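Local structure of CD180 antigen (Mus musculus, 3T6Q) at residues L45-N50 / I69-E74; H73-Q78 / A97-S102; N91-M96 / I120-L125; K105-L110 / H126-L131. The protein probably cooperates with MD-1 and TLR4 in the innate immune response of B cells to bacterial lipopolysaccharide, leading to NF-kappa-B activation. One frame throughout, in Å; residues are numbered along the deposited sequence.

The four contacts step along the N-terminal repeats of a leucine-rich-repeat solenoid, each joining neighbouring coils. Contacts 1 and 2 share His73 and Glu74, have centres about 9 Å apart and both meet the N-acetylglucosamine on Asn50. Contact 3, centred about 11 Å from each of them, uses strand 95-96, the neighbour of strand 71-72. Contact 4 lies about 13 Å from contact 2 and about 15 Å from contact 3, centre to centre; Gln128 reaches back from it to Leu101. Contacts 1 and 4 do not touch (nearest atoms about 8 Å apart). A different protein packs against contacts 1 to 3, whereas no other protein chain of the assembly touches the segments of contact 4.

Contact 1 of 4, residues L45-N50 / I69-E74; sequences LPTIQN and IYWIHE. With NAG (2-acetamido-2-deoxy-beta-D-glucopyranose), chain R.
Ile48 and Ile72 lie side by side and point the same way, CD1 of Ile48 coming 4.0 Å from CG1 of Ile72. CG1 of Ile48 sits between its backbone N and carbonyl carbon (chi1 57°), against CA of Ile72. This is the tight, buried face, extended by Ile69 packing on Leu45 and Ile48. The backbones are firmly paired: Ile48 N gives Trp71 O a nearly straight bond of 3.0 Å (172° at the hydrogen), and His73 N gives Ile48 O another of 3.0 Å. Pro46 O is gripped twice, by Tyr70 N at 2.9 Å from a tilted direction and by Trp71 N at 3.3 Å within the carbonyl plane. Strands 47-48 and 71-72, from repeats 1 and 2, thus form parallel bridges in a small sheet that strand 95-96 continues, separate from the main strand ladder of the leucine-rich-repeat solenoid. The other face is less enclosed. There CG2 of Thr47 meets CD1 of Trp71 at 3.6 Å, while Thr47 OG1 donates to Gln49 OE1 at 2.8 Å, and Trp71 and His73 also touch a different protein chain. Past Gln49 a water accepts from Asn50 N at 2.9 Å and donates to Glu74 O; Asn50 ND2 carries the glycan covalently.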
# COMPACT_ATOMS: atom_id res chain seq x y z
N LEU A 45 18.20 6.66 -5.04
CA LEU A 45 18.37 6.09 -6.38
C LEU A 45 17.06 6.05 -7.17
O LEU A 45 16.47 4.99 -7.36
CB LEU A 45 18.98 4.67 -6.27
CG LEU A 45 20.30 4.56 -5.53
CD1 LEU A 45 20.54 3.08 -5.32
CD2 LEU A 45 21.50 5.18 -6.27
N PRO A 46 16.60 7.21 -7.68
CA PRO A 46 15.24 7.27 -8.21
C PRO A 46 15.03 6.28 -9.35
O PRO A 46 13.95 5.68 -9.46
CB PRO A 46 15.13 8.75 -8.68
CG PRO A 46 16.01 9.47 -7.74
CD PRO A 46 17.20 8.56 -7.55
N THR A 47 16.06 6.04 -10.16
CA THR A 47 15.97 4.96 -11.16
C THR A 47 17.25 4.16 -11.05
O THR A 47 18.29 4.73 -10.76
CB THR A 47 15.87 5.48 -12.62
OG1 THR A 47 17.09 6.14 -12.95
CG2 THR A 47 14.70 6.47 -12.83
N ILE A 48 17.17 2.85 -11.24
CA ILE A 48 18.36 2.03 -11.36
C ILE A 48 18.22 1.36 -12.74
O ILE A 48 17.08 1.13 -13.26
CB ILE A 48 18.56 1.04 -10.17
CG1 ILE A 48 17.32 0.10 -10.01
CG2 ILE A 48 18.78 1.84 -8.88
CD1 ILE A 48 17.46 -0.93 -8.86
N GLN A 49 19.36 1.07 -13.34
CA GLN A 49 19.35 0.69 -14.75
C GLN A 49 20.70 -0.03 -15.04
O GLN A 49 21.50 -0.22 -14.12
CB GLN A 49 19.17 1.95 -15.64
CG GLN A 49 20.27 3.01 -15.49
CD GLN A 49 19.92 4.08 -14.50
OE1 GLN A 49 18.75 4.38 -14.26
NE2 GLN A 49 20.94 4.68 -13.90
N ASN A 50 20.95 -0.40 -16.29
CA ASN A 50 22.09 -1.25 -16.66
C ASN A 50 23.44 -0.71 -16.26
O ASN A 50 24.35 -1.49 -16.00
CB ASN A 50 22.07 -1.59 -18.16
CG ASN A 50 22.37 -0.39 -19.06
OD1 ASN A 50 21.96 0.74 -18.77
ND2 ASN A 50 23.11 -0.63 -20.14
N ILE A 69 13.77 4.13 -4.81
CA ILE A 69 13.80 3.63 -6.17
C ILE A 69 12.39 3.52 -6.73
O ILE A 69 11.56 2.84 -6.13
CB ILE A 69 14.47 2.23 -6.24
CG1 ILE A 69 15.90 2.32 -5.73
CG2 ILE A 69 14.40 1.67 -7.65
CD1 ILE A 69 16.44 0.93 -5.30
N TYR A 70 12.11 4.24 -7.82
CA TYR A 70 10.82 4.17 -8.52
C TYR A 70 10.89 3.29 -9.76
O TYR A 70 9.86 2.78 -10.18
CB TYR A 70 10.36 5.58 -8.93
CG TYR A 70 10.00 6.45 -7.73
CD1 TYR A 70 8.68 6.52 -7.28
CD2 TYR A 70 10.98 7.17 -7.04
CE1 TYR A 70 8.33 7.32 -6.19
CE2 TYR A 70 10.64 7.94 -5.91
CZ TYR A 70 9.31 8.02 -5.50
OH TYR A 70 8.94 8.80 -4.40
N TRP A 71 12.07 3.13 -10.36
CA TRP A 71 12.18 2.42 -11.63
C TRP A 71 13.31 1.42 -11.60
O TRP A 71 14.40 1.76 -11.24
CB TRP A 71 12.44 3.39 -12.80
CG TRP A 71 11.31 4.37 -12.98
CD1 TRP A 71 11.18 5.65 -12.41
CD2 TRP A 71 10.04 4.13 -13.69
NE1 TRP A 71 9.97 6.22 -12.77
CE2 TRP A 71 9.24 5.36 -13.53
CE3 TRP A 71 9.51 3.08 -14.42
CZ2 TRP A 71 7.98 5.49 -14.10
CZ3 TRP A 71 8.25 3.24 -15.00
CH2 TRP A 71 7.50 4.41 -14.83
N ILE A 72 13.05 0.20 -12.08
CA ILE A 72 14.14 -0.79 -12.30
C ILE A 72 14.12 -1.19 -13.79
O ILE A 72 13.24 -1.95 -14.20
CB ILE A 72 13.97 -2.06 -11.43
CG1 ILE A 72 13.70 -1.66 -9.97
CG2 ILE A 72 15.21 -2.98 -11.55
CD1 ILE A 72 13.62 -2.86 -9.00
N HIS A 73 15.06 -0.64 -14.56
CA HIS A 73 15.06 -0.77 -16.03
C HIS A 73 15.78 -2.00 -16.51
O HIS A 73 16.32 -2.77 -15.71
CB HIS A 73 15.62 0.51 -16.70
CG HIS A 73 14.73 1.74 -16.54
ND1 HIS A 73 13.38 1.69 -16.54
CD2 HIS A 73 15.06 3.08 -16.36
CE1 HIS A 73 12.88 2.92 -16.35
NE2 HIS A 73 13.90 3.77 -16.26
N GLU A 74 15.79 -2.20 -17.84
CA GLU A 74 16.35 -3.43 -18.43
C GLU A 74 17.77 -3.68 -17.93
O GLU A 74 18.53 -2.75 -17.70
CB GLU A 74 16.28 -3.41 -19.97
CG GLU A 74 17.14 -2.33 -20.62
CD GLU A 74 16.63 -1.89 -21.99
OE1 GLU A 74 17.36 -1.11 -22.64
OE2 GLU A 74 15.53 -2.28 -22.41
C1 NAG R . 23.47 0.39 -21.10
C2 NAG R . 24.86 0.15 -21.71
C3 NAG R . 25.08 1.07 -22.93
C4 NAG R . 23.86 1.19 -23.86
C5 NAG R . 22.65 1.53 -22.99
C6 NAG R . 21.35 1.79 -23.73
C7 NAG R . 26.37 -0.82 -20.00
C8 NAG R . 27.45 -0.62 -18.99
N2 NAG R . 25.92 0.24 -20.71
O3 NAG R . 26.12 0.54 -23.71
O4 NAG R . 24.09 2.16 -24.87
O5 NAG R . 22.47 0.45 -22.11
O6 NAG R . 20.90 0.58 -24.28
O7 NAG R . 25.96 -1.98 -20.14
O HOH W 1 18.93 -0.16 -18.29

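Contact 2 of 4, residues H73-Q78 / A97-S102; sequences HEDTFQ and AETALS. With NAG (2-acetamido-2-deoxy-beta-D-glucopyranose), chain R.
Asp75 N meets Thr99 in the first shell of this contact between successive turns of a leucine-rich-repeat solenoid, where repeats 2 and 3 leave their short strands. The amide donates to Thr99 OG1 at 3.0 Å, with a bent 137° angle at the hydrogen, and only weakly to Thr99 O. Placing OG1 between its own backbone N and carbonyl carbon (chi1 70°) lets the hydroxyl face that amide. Around the same spot Asp75 OD1 comes 3.1 Å from Ser102 OG, a possible bond that is not settled, and a water that donates to Asp75 OD2 is also hydrogen-bonded to Thr99 OG1. One turn further, Phe77 N donates to Ala100 O at 3.2 Å, in the plane of that carbonyl, and the same oxygen sits at the edge of the Phe77 ring. CD1 of Phe77 touches CD2 of Leu101 at 3.9 Å, the two side chains running side by side.

Behind these groups, a type II turn from His73 to Thr76 presents the Asp75 amide; His73 O takes both Thr76 N and Thr76 OG1 from one face, the hydroxyl at 2.7 Å. Thr76 CG2 lies over the centre of one Phe77 face, 3.7 Å above it. Phe77 and Phe53 meet with nearly parallel rings, consistent with the phenylalanine spine of such solenoids. Beyond the turn, the Gln78 chain, extended past CG, sends NE2 to O7 of the N-acetylglucosamine at 2.9 Å (168° at the hydrogen).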
# COMPACT_ATOMS: atom_id res chain seq x y z
N HIS A 73 15.06 -0.64 -14.56
CA HIS A 73 15.06 -0.77 -16.03
C HIS A 73 15.78 -2.00 -16.51
O HIS A 73 16.32 -2.77 -15.71
CB HIS A 73 15.62 0.51 -16.70
CG HIS A 73 14.73 1.74 -16.54
ND1 HIS A 73 13.38 1.69 -16.54
CD2 HIS A 73 15.06 3.08 -16.36
CE1 HIS A 73 12.88 2.92 -16.35
NE2 HIS A 73 13.90 3.77 -16.26
N GLU A 74 15.79 -2.20 -17.84
CA GLU A 74 16.35 -3.43 -18.43
C GLU A 74 17.77 -3.68 -17.93
O GLU A 74 18.53 -2.75 -17.70
CB GLU A 74 16.28 -3.41 -19.97
CG GLU A 74 17.14 -2.33 -20.62
CD GLU A 74 16.63 -1.89 -21.99
OE1 GLU A 74 17.36 -1.11 -22.64
OE2 GLU A 74 15.53 -2.28 -22.41
N ASP A 75 18.10 -4.95 -17.69
CA ASP A 75 19.46 -5.33 -17.30
C ASP A 75 20.08 -4.57 -16.13
O ASP A 75 21.30 -4.44 -16.05
CB ASP A 75 20.39 -5.22 -18.53
CG ASP A 75 19.92 -6.07 -19.70
OD1 ASP A 75 19.69 -7.28 -19.49
OD2 ASP A 75 19.75 -5.54 -20.83
N THR A 76 19.25 -4.09 -15.17
CA THR A 76 19.81 -3.41 -14.00
C THR A 76 20.91 -4.24 -13.26
O THR A 76 21.93 -3.70 -12.75
CB THR A 76 18.68 -3.01 -13.01
OG1 THR A 76 17.85 -1.98 -13.61
CG2 THR A 76 19.26 -2.49 -11.73
N PHE A 77 20.68 -5.55 -13.18
CA PHE A 77 21.55 -6.45 -12.37
C PHE A 77 22.40 -7.34 -13.28
O PHE A 77 22.77 -8.48 -12.91
CB PHE A 77 20.70 -7.27 -11.40
CG PHE A 77 19.99 -6.39 -10.40
CD1 PHE A 77 18.62 -6.18 -10.49
CD2 PHE A 77 20.72 -5.70 -9.43
CE1 PHE A 77 17.98 -5.32 -9.59
CE2 PHE A 77 20.08 -4.85 -8.52
CZ PHE A 77 18.71 -4.66 -8.61
N GLN A 78 22.71 -6.82 -14.47
CA GLN A 78 23.35 -7.64 -15.52
C GLN A 78 24.66 -8.25 -15.08
O GLN A 78 24.97 -9.34 -15.52
CB GLN A 78 23.56 -6.85 -16.85
CG GLN A 78 24.48 -5.66 -16.72
CD GLN A 78 24.57 -4.85 -18.01
OE1 GLN A 78 23.87 -5.13 -18.97
NE2 GLN A 78 25.44 -3.85 -18.01
N ALA A 97 11.55 -3.98 -15.17
CA ALA A 97 11.72 -4.54 -16.51
C ALA A 97 11.83 -6.06 -16.54
O ALA A 97 12.34 -6.69 -15.61
CB ALA A 97 12.92 -3.89 -17.17
N GLU A 98 11.33 -6.63 -17.63
CA GLU A 98 11.43 -8.08 -17.91
C GLU A 98 12.84 -8.62 -17.64
O GLU A 98 12.98 -9.68 -17.03
CB GLU A 98 11.06 -8.31 -19.38
CG GLU A 98 9.91 -9.23 -19.70
CD GLU A 98 8.88 -9.42 -18.60
OE1 GLU A 98 8.06 -8.50 -18.31
OE2 GLU A 98 8.85 -10.54 -18.06
N THR A 99 13.86 -7.89 -18.11
CA THR A 99 15.27 -8.34 -18.02
C THR A 99 16.05 -7.79 -16.81
O THR A 99 17.28 -7.93 -16.73
CB THR A 99 16.06 -7.98 -19.32
OG1 THR A 99 16.24 -6.56 -19.42
CG2 THR A 99 15.33 -8.47 -20.54
N ALA A 100 15.35 -7.15 -15.86
CA ALA A 100 16.03 -6.52 -14.74
C ALA A 100 16.86 -7.54 -13.97
O ALA A 100 18.00 -7.25 -13.56
CB ALA A 100 15.03 -5.85 -13.80
N LEU A 101 16.32 -8.76 -13.84
CA LEU A 101 17.02 -9.83 -13.10
C LEU A 101 17.68 -10.89 -14.01
O LEU A 101 17.81 -12.05 -13.61
CB LEU A 101 16.03 -10.52 -12.14
CG LEU A 101 15.54 -9.71 -10.94
CD1 LEU A 101 14.35 -10.42 -10.28
CD2 LEU A 101 16.70 -9.55 -9.96
N SER A 102 18.14 -10.48 -15.19
CA SER A 102 18.79 -11.41 -16.14
C SER A 102 20.14 -11.88 -15.61
O SER A 102 20.53 -13.02 -15.81
CB SER A 102 18.94 -10.76 -17.53
OG SER A 102 19.87 -9.65 -17.47
C1 NAG R . 23.47 0.39 -21.10
C2 NAG R . 24.86 0.15 -21.71
C3 NAG R . 25.08 1.07 -22.93
C4 NAG R . 23.86 1.19 -23.86
C5 NAG R . 22.65 1.53 -22.99
C6 NAG R . 21.35 1.79 -23.73
C7 NAG R . 26.37 -0.82 -20.00
C8 NAG R . 27.45 -0.62 -18.99
N2 NAG R . 25.92 0.24 -20.71
O3 NAG R . 26.12 0.54 -23.71
O4 NAG R . 24.09 2.16 -24.87
O5 NAG R . 22.47 0.45 -22.11
O6 NAG R . 20.90 0.58 -24.28
O7 NAG R . 25.96 -1.98 -20.14
O HOH W 2 17.40 -6.12 -22.26

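Contact 3 of 4, residues N91-M96 / I120-L125; sequences NPLIFM and IDFIPL
Leu93 begins the contact by setting its CB 3.7 Å from CZ of Phe122, while its carbonyl oxygen approaches the same ring obliquely. At Ile94 the CB points away and the backbone does the touching: Ile94 O lies at the ring edge, near its plane, 3.4 Å from CE2 of Phe122. Phe95 follows with its backbone N close to CZ. Phe122 has CG anti to its backbone N (chi1 -173°); from there its ring extends from the 3-10 segment 120-122 to this line of main-chain atoms in the preceding coil. This joins repeats 3 and 4 of the leucine-rich-repeat solenoid where strand 95-96 is the last of its small parallel sheet, and no direct hydrogen bond links the two segments. A water takes that role: it accepts from Met96 N at 3.0 Å and donates to Phe122 O at 2.7 Å. It also sits 3.2 Å above the plane of the Phe122 ring, over its centre, and covers a face of Phe95 nearer the rim. The extended Met96 side chain, CG anti to its backbone N (chi1 173°), runs past Pro124, with CG of Met96 3.8 Å from CD of Pro124, and brings SD to 4.0 Å from CG2 of Ile123. A different protein closes over this part, an aromatic side chain of that chain meeting the Phe122 ring and a basic one hydrogen-bonding to Met96 O.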
# COMPACT_ATOMS: atom_id res chain seq x y z
N ASN A 91 10.87 0.27 -1.27
CA ASN A 91 11.07 1.17 -2.43
C ASN A 91 9.74 1.35 -3.15
O ASN A 91 9.01 0.38 -3.37
CB ASN A 91 12.16 0.62 -3.40
CG ASN A 91 13.52 0.79 -2.84
OD1 ASN A 91 14.04 1.93 -2.77
ND2 ASN A 91 14.11 -0.31 -2.36
N PRO A 92 9.41 2.59 -3.54
CA PRO A 92 8.09 2.79 -4.16
C PRO A 92 8.05 2.47 -5.68
O PRO A 92 7.89 3.37 -6.54
CB PRO A 92 7.83 4.30 -3.91
CG PRO A 92 9.23 4.89 -3.97
CD PRO A 92 10.09 3.87 -3.24
N LEU A 93 8.17 1.18 -6.00
CA LEU A 93 8.48 0.79 -7.38
C LEU A 93 7.26 0.98 -8.27
O LEU A 93 6.19 0.51 -7.98
CB LEU A 93 8.91 -0.69 -7.44
CG LEU A 93 10.15 -1.05 -6.62
CD1 LEU A 93 10.42 -2.56 -6.62
CD2 LEU A 93 11.35 -0.29 -7.18
N ILE A 94 7.46 1.66 -9.39
CA ILE A 94 6.43 1.83 -10.42
C ILE A 94 6.50 0.68 -11.44
O ILE A 94 5.48 0.19 -11.90
CB ILE A 94 6.57 3.20 -11.12
CG1 ILE A 94 6.45 4.33 -10.08
CG2 ILE A 94 5.51 3.37 -12.24
CD1 ILE A 94 6.92 5.68 -10.59
N PHE A 95 7.71 0.27 -11.81
CA PHE A 95 7.82 -0.79 -12.82
C PHE A 95 9.17 -1.43 -12.77
O PHE A 95 10.15 -0.78 -12.51
CB PHE A 95 7.61 -0.25 -14.26
CG PHE A 95 7.24 -1.31 -15.28
CD1 PHE A 95 5.95 -1.81 -15.36
CD2 PHE A 95 8.20 -1.78 -16.21
CE1 PHE A 95 5.60 -2.77 -16.31
CE2 PHE A 95 7.86 -2.74 -17.17
CZ PHE A 95 6.56 -3.23 -17.21
N MET A 96 9.19 -2.71 -13.10
CA MET A 96 10.43 -3.46 -13.10
C MET A 96 10.48 -4.22 -14.43
O MET A 96 9.55 -4.96 -14.79
CB MET A 96 10.42 -4.41 -11.89
CG MET A 96 11.60 -5.37 -11.89
SD MET A 96 11.56 -6.30 -10.33
CE MET A 96 13.22 -6.96 -10.32
N ILE A 120 2.15 -10.65 -7.71
CA ILE A 120 3.46 -11.28 -7.81
C ILE A 120 4.02 -11.10 -9.24
O ILE A 120 5.25 -11.00 -9.42
CB ILE A 120 3.41 -12.79 -7.39
CG1 ILE A 120 2.79 -12.92 -5.97
CG2 ILE A 120 4.81 -13.41 -7.46
CD1 ILE A 120 1.93 -14.16 -5.65
N ASP A 121 3.14 -11.01 -10.23
CA ASP A 121 3.63 -10.79 -11.61
C ASP A 121 4.30 -9.42 -11.83
O ASP A 121 4.87 -9.16 -12.90
CB ASP A 121 2.55 -11.09 -12.68
CG ASP A 121 1.32 -10.18 -12.56
OD1 ASP A 121 0.18 -10.67 -12.77
OD2 ASP A 121 1.49 -8.98 -12.26
N PHE A 122 4.27 -8.55 -10.82
CA PHE A 122 5.09 -7.30 -10.90
C PHE A 122 6.58 -7.66 -11.02
O PHE A 122 7.36 -6.88 -11.52
CB PHE A 122 4.87 -6.46 -9.62
CG PHE A 122 5.52 -5.10 -9.68
CD1 PHE A 122 6.84 -4.92 -9.26
CD2 PHE A 122 4.81 -3.99 -10.16
CE1 PHE A 122 7.45 -3.69 -9.29
CE2 PHE A 122 5.42 -2.75 -10.19
CZ PHE A 122 6.74 -2.59 -9.76
N ILE A 123 6.97 -8.81 -10.46
CA ILE A 123 8.38 -9.17 -10.38
C ILE A 123 8.66 -10.24 -11.45
O ILE A 123 8.16 -11.38 -11.34
CB ILE A 123 8.75 -9.72 -8.98
CG1 ILE A 123 8.14 -8.82 -7.87
CG2 ILE A 123 10.26 -9.81 -8.86
CD1 ILE A 123 8.20 -9.45 -6.49
N PRO A 124 9.38 -9.86 -12.52
CA PRO A 124 9.63 -10.86 -13.59
C PRO A 124 10.71 -11.81 -13.13
O PRO A 124 11.88 -11.44 -13.05
CB PRO A 124 10.07 -10.02 -14.80
CG PRO A 124 9.63 -8.61 -14.49
CD PRO A 124 9.72 -8.49 -12.98
N LEU A 125 10.31 -13.01 -12.71
CA LEU A 125 11.27 -13.94 -12.08
C LEU A 125 11.64 -15.16 -12.95
O LEU A 125 12.22 -16.10 -12.44
CB LEU A 125 10.73 -14.46 -10.76
CG LEU A 125 10.75 -13.44 -9.61
CD1 LEU A 125 9.70 -13.81 -8.58
CD2 LEU A 125 12.14 -13.33 -9.01
O HOH W 3 6.81 -4.54 -12.79

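Contact 4 of 4, residues K105-L110 / H126-L131; sequences KALKHL and HNQKTL
Lys105 O, Leu107 O and Thr130 N all hold one water, the hub of this contact. The water donates to Lys105 O at 2.8 Å and to Leu107 O at 2.9 Å, and accepts from Thr130 N, also at 2.9 Å. These three bonds carry the polar link, since the segments make no direct hydrogen bond with each other. Thr130 OG1 stands beside the same group of atoms, 3.6 Å from Ala106 O.

Van der Waals contacts flank the water. CB of Leu107 packs on CG of Gln128 at 3.8 Å, and the Gln128 chain then bends (chi2 64°), placing CD off the straight course. Its NE2 donates to Leu101 O and Pro104 O, tying the loop 126-131 to the preceding coil. Leu131 sends CD2 across to Lys108 O, 3.3 Å away, and toward the CB of Leu110 at 4.4 Å. At the outer, more exposed end, the CB and CG of Lys105 lie against Asn127 O, each at 3.8 Å, while Lys105 NZ is hydrogen-bonded to Ser102 O. Lys108 NZ instead forms a salt bridge with Glu132, just beyond the second segment.

The contact joins two successive coils of the leucine-rich-repeat solenoid, the run into strand 109-111 and the run into strand 133-135. Strand 109-111 lies between strands 85-87 and 133-135, and Lys108 already shares backbone hydrogen bonds with Asp84 before the first and Glu132 before the second.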
# COMPACT_ATOMS: atom_id res chain seq x y z
N LYS A 105 21.21 -15.24 -12.04
CA LYS A 105 20.46 -16.44 -12.31
C LYS A 105 20.50 -17.43 -11.13
O LYS A 105 19.58 -18.23 -11.00
CB LYS A 105 20.91 -17.10 -13.63
CG LYS A 105 20.58 -16.33 -14.93
CD LYS A 105 20.92 -17.17 -16.17
CE LYS A 105 21.00 -16.44 -17.51
NZ LYS A 105 20.78 -14.97 -17.54
N ALA A 106 21.54 -17.37 -10.29
CA ALA A 106 21.62 -18.20 -9.06
C ALA A 106 21.08 -17.50 -7.80
O ALA A 106 21.37 -17.93 -6.68
CB ALA A 106 23.04 -18.73 -8.80
N LEU A 107 20.29 -16.44 -7.98
CA LEU A 107 19.72 -15.73 -6.82
C LEU A 107 18.98 -16.71 -5.89
O LEU A 107 18.20 -17.53 -6.38
CB LEU A 107 18.74 -14.66 -7.27
CG LEU A 107 18.41 -13.64 -6.16
CD1 LEU A 107 19.63 -12.78 -5.81
CD2 LEU A 107 17.21 -12.84 -6.57
N LYS A 108 19.19 -16.60 -4.59
CA LYS A 108 18.48 -17.49 -3.64
C LYS A 108 17.36 -16.83 -2.80
O LYS A 108 16.31 -17.45 -2.58
CB LYS A 108 19.46 -18.24 -2.78
CG LYS A 108 20.35 -19.17 -3.65
CD LYS A 108 20.71 -20.47 -2.98
CE LYS A 108 21.47 -20.26 -1.69
NZ LYS A 108 21.54 -21.52 -0.89
N HIS A 109 17.57 -15.58 -2.41
CA HIS A 109 16.63 -14.89 -1.47
C HIS A 109 16.36 -13.50 -1.99
O HIS A 109 17.28 -12.72 -2.26
CB HIS A 109 17.27 -14.81 -0.09
CG HIS A 109 17.94 -16.11 0.36
ND1 HIS A 109 17.23 -17.21 0.67
CD2 HIS A 109 19.29 -16.46 0.50
CE1 HIS A 109 18.09 -18.22 1.02
NE2 HIS A 109 19.35 -17.75 0.91
N LEU A 110 15.10 -13.18 -2.13
CA LEU A 110 14.73 -11.88 -2.67
C LEU A 110 13.71 -11.27 -1.71
O LEU A 110 12.73 -11.94 -1.36
CB LEU A 110 14.12 -12.04 -4.07
CG LEU A 110 13.49 -10.80 -4.74
CD1 LEU A 110 14.55 -9.74 -4.94
CD2 LEU A 110 12.89 -11.14 -6.10
N HIS A 126 11.28 -15.14 -14.23
CA HIS A 126 11.55 -16.27 -15.15
C HIS A 126 13.02 -16.69 -15.27
O HIS A 126 13.31 -17.83 -15.63
CB HIS A 126 10.97 -15.95 -16.52
CG HIS A 126 11.51 -14.67 -17.10
ND1 HIS A 126 10.98 -13.46 -16.81
CD2 HIS A 126 12.61 -14.44 -17.91
CE1 HIS A 126 11.69 -12.50 -17.44
NE2 HIS A 126 12.68 -13.10 -18.12
N ASN A 127 13.95 -15.80 -14.94
CA ASN A 127 15.39 -16.14 -14.93
C ASN A 127 15.91 -16.74 -13.60
O ASN A 127 17.10 -17.07 -13.50
CB ASN A 127 16.25 -14.90 -15.25
CG ASN A 127 16.32 -14.60 -16.72
OD1 ASN A 127 16.54 -15.50 -17.53
ND2 ASN A 127 16.14 -13.32 -17.09
N GLN A 128 15.08 -16.79 -12.56
CA GLN A 128 15.57 -17.21 -11.24
C GLN A 128 15.10 -18.65 -11.03
O GLN A 128 14.02 -18.91 -10.47
CB GLN A 128 15.05 -16.28 -10.10
CG GLN A 128 15.96 -15.10 -9.87
CD GLN A 128 16.00 -14.21 -11.10
OE1 GLN A 128 14.95 -13.76 -11.58
NE2 GLN A 128 17.18 -13.97 -11.63
N LYS A 129 15.92 -19.60 -11.50
CA LYS A 129 15.52 -21.00 -11.46
C LYS A 129 15.86 -21.73 -10.15
O LYS A 129 15.38 -22.84 -9.94
CB LYS A 129 16.12 -21.76 -12.66
CG LYS A 129 15.22 -21.83 -13.88
CD LYS A 129 15.25 -20.56 -14.70
CE LYS A 129 14.46 -20.75 -15.98
NZ LYS A 129 15.15 -21.68 -16.90
N THR A 130 16.69 -21.13 -9.30
CA THR A 130 17.08 -21.72 -8.02
C THR A 130 16.60 -20.90 -6.79
O THR A 130 17.17 -20.99 -5.72
CB THR A 130 18.62 -22.00 -7.93
OG1 THR A 130 19.36 -20.81 -7.66
CG2 THR A 130 19.13 -22.67 -9.20
N LEU A 131 15.53 -20.12 -6.95
CA LEU A 131 15.06 -19.22 -5.88
C LEU A 131 14.65 -20.06 -4.65
O LEU A 131 13.85 -20.98 -4.80
CB LEU A 131 13.81 -18.47 -6.36
CG LEU A 131 13.56 -16.99 -6.04
CD1 LEU A 131 12.14 -16.77 -5.56
CD2 LEU A 131 14.58 -16.33 -5.15
O HOH W 4 17.61 -18.36 -9.05